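Local coordinates for protein adenosine deaminase (Burkholderia ambifaria, PDB 4GXW) that binds a zinc ion in an amidohydrolase TIM barrel and probably deaminates adenosine, adenine or a related purine, at residues D237-G242 and R258-T263. Residues are numbered along the deposited sequence; the frame is centred on the assembly and turned at random.
Sequences DRVDHG and RGIVFT
Val239 lies beside the ring of Phe262, both side chains pointing the same way, with CB and CG1 each packed on CD2; the CB to CD2 separation is 3.8 Å. CG1 is put there by standing anti to its own backbone N (chi1 175°), while CG2, beside that N, meets CG2 of Ile260. At the same CD2, His241 O and Gly242 CA lie at the ring's edge, near its plane. Val239 also touches Val231 of helix 224-232, which packs there.

The backbones run parallel. Val239 N donates to Val261 O at 3.0 Å, and the bond is nearly straight. Val239 O accepts from Thr263 N. His241 N then reaches Thr263 O on a more bent path (145°). A water bridges Asp237 O and Val261 N before the pairing starts. These are neighbouring strands of the adenosine deaminase TIM barrel, joined by helix 249-258 in a beta-alpha-beta crossover, and their C-terminal ends meet the zinc site.

There, on the face opposite Phe262, Thr263 OG1 donates to the anti lone pair of Asp240 OD1 at 2.6 Å. The same hydroxyl bonds ND1 of His35, a zinc ligand, making Thr263 a second-shell residue, and Asp240 OD2 is held by Thr214. The side chain of His241 sets out away from strand 261-264; its ND1 bonds Tyr243 OH, and its nearest side-chain atom is about 4 Å from the zinc. Arg238 lays its CB against Val261 O, 3.3 Å away, while its guanidinium pairs with Glu114.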
loop_
_atom_site.group_PDB
_atom_site.type_symbol
_atom_site.label_atom_id
_atom_site.label_comp_id
_atom_site.label_asym_id
_atom_site.label_seq_id
_atom_site.Cartn_x
_atom_site.Cartn_y
_atom_site.Cartn_z
ATOM N N ASP A 237 4.105 12.962 -6.923
ATOM C CA ASP A 237 5.102 12.160 -7.612
ATOM C C ASP A 237 4.569 10.824 -8.086
ATOM O O ASP A 237 5.065 10.267 -9.060
ATOM C CB ASP A 237 6.321 11.969 -6.714
ATOM C CG ASP A 237 6.973 13.273 -6.372
ATOM O OD1 ASP A 237 7.625 13.853 -7.275
ATOM O OD2 ASP A 237 6.804 13.772 -5.237
ATOM N N ARG A 238 3.580 10.297 -7.377
ATOM C CA ARG A 238 2.876 9.101 -7.824
ATOM C C ARG A 238 1.455 9.150 -7.285
ATOM O O ARG A 238 1.125 10.031 -6.495
ATOM C CB ARG A 238 3.608 7.805 -7.432
ATOM C CG ARG A 238 3.796 7.622 -5.936
ATOM C CD ARG A 238 4.534 6.311 -5.600
ATOM N NE ARG A 238 4.524 6.089 -4.154
ATOM C CZ ARG A 238 5.595 5.919 -3.377
ATOM N NH1 ARG A 238 6.822 5.886 -3.878
ATOM N NH2 ARG A 238 5.436 5.762 -2.074
ATOM N N VAL A 239 0.619 8.223 -7.744
ATOM C CA VAL A 239 -0.788 8.188 -7.384
ATOM C C VAL A 239 -1.139 6.868 -6.716
ATOM O O VAL A 239 -0.699 5.811 -7.158
ATOM C CB VAL A 239 -1.677 8.371 -8.645
ATOM C CG1 VAL A 239 -3.145 8.216 -8.310
ATOM C CG2 VAL A 239 -1.433 9.720 -9.278
ATOM N N ASP A 240 -1.936 6.931 -5.653
ATOM C CA ASP A 240 -2.482 5.739 -5.010
ATOM C C ASP A 240 -3.908 5.457 -5.476
ATOM O O ASP A 240 -4.796 6.308 -5.374
ATOM C CB ASP A 240 -2.377 5.845 -3.487
ATOM C CG ASP A 240 -0.952 6.061 -3.035
ATOM O OD1 ASP A 240 -0.079 5.217 -3.365
ATOM O OD2 ASP A 240 -0.692 7.105 -2.386
ATOM N N HIS A 241 -4.082 4.249 -6.014
ATOM C CA HIS A 241 -5.314 3.749 -6.634
ATOM C C HIS A 241 -5.485 4.333 -8.040
ATOM O O HIS A 241 -4.962 3.790 -9.016
ATOM C CB HIS A 241 -6.563 3.963 -5.767
ATOM C CG HIS A 241 -6.526 3.260 -4.440
ATOM N ND1 HIS A 241 -6.351 1.896 -4.313
ATOM C CD2 HIS A 241 -6.668 3.742 -3.181
ATOM C CE1 HIS A 241 -6.393 1.571 -3.030
ATOM N NE2 HIS A 241 -6.586 2.673 -2.323
ATOM N N GLY A 242 -6.195 5.447 -8.148
ATOM C CA GLY A 242 -6.382 6.114 -9.422
ATOM C C GLY A 242 -7.374 5.482 -10.371
ATOM O O GLY A 242 -7.442 5.893 -11.520
ATOM N N ARG A 258 3.784 10.784 -19.328
ATOM C CA ARG A 258 4.589 11.321 -18.234
ATOM C C ARG A 258 5.165 10.223 -17.334
ATOM O O ARG A 258 6.014 10.502 -16.482
ATOM C CB ARG A 258 3.781 12.346 -17.424
ATOM C CG ARG A 258 3.663 13.695 -18.143
ATOM C CD ARG A 258 2.556 14.586 -17.594
ATOM N NE ARG A 258 2.767 14.926 -16.192
ATOM C CZ ARG A 258 1.920 15.646 -15.459
ATOM N NH1 ARG A 258 0.808 16.121 -15.999
ATOM N NH2 ARG A 258 2.193 15.898 -14.188
ATOM N N GLY A 259 4.701 8.990 -17.519
ATOM C CA GLY A 259 5.229 7.867 -16.758
ATOM C C GLY A 259 4.845 7.842 -15.285
ATOM O O GLY A 259 5.571 7.284 -14.462
ATOM N N ILE A 260 3.709 8.447 -14.956
ATOM C CA ILE A 260 3.217 8.472 -13.579
ATOM C C ILE A 260 2.901 7.052 -13.108
ATOM O O ILE A 260 2.164 6.330 -13.773
ATOM C CB ILE A 260 1.919 9.318 -13.463
ATOM C CG1 ILE A 260 2.131 10.739 -13.996
ATOM C CG2 ILE A 260 1.390 9.322 -12.025
ATOM C CD1 ILE A 260 3.303 11.449 -13.388
ATOM N N VAL A 261 3.451 6.655 -11.961
ATOM C CA VAL A 261 3.172 5.328 -11.413
ATOM C C VAL A 261 1.924 5.339 -10.519
ATOM O O VAL A 261 1.749 6.234 -9.685
ATOM C CB VAL A 261 4.384 4.744 -10.633
ATOM C CG1 VAL A 261 4.027 3.410 -9.999
ATOM C CG2 VAL A 261 5.598 4.586 -11.558
ATOM N N PHE A 262 1.058 4.347 -10.717
ATOM C CA PHE A 262 -0.169 4.179 -9.942
ATOM C C PHE A 262 -0.022 2.938 -9.065
ATOM O O PHE A 262 0.203 1.838 -9.576
ATOM C CB PHE A 262 -1.367 3.972 -10.883
ATOM C CG PHE A 262 -1.712 5.185 -11.693
ATOM C CD1 PHE A 262 -0.945 5.544 -12.797
ATOM C CD2 PHE A 262 -2.799 5.969 -11.358
ATOM C CE1 PHE A 262 -1.260 6.671 -13.547
ATOM C CE2 PHE A 262 -3.119 7.106 -12.107
ATOM C CZ PHE A 262 -2.350 7.451 -13.198
ATOM N N THR A 263 -0.149 3.099 -7.752
ATOM C CA THR A 263 -0.135 1.940 -6.878
ATOM C C THR A 263 -1.545 1.368 -6.891
ATOM O O THR A 263 -2.520 2.107 -6.787
ATOM C CB THR A 263 0.356 2.275 -5.450
ATOM O OG1 THR A 263 -0.622 3.072 -4.771
ATOM C CG2 THR A 263 1.689 3.015 -5.486
HETATM O O HOH W 1 5.637 7.972 -10.424
#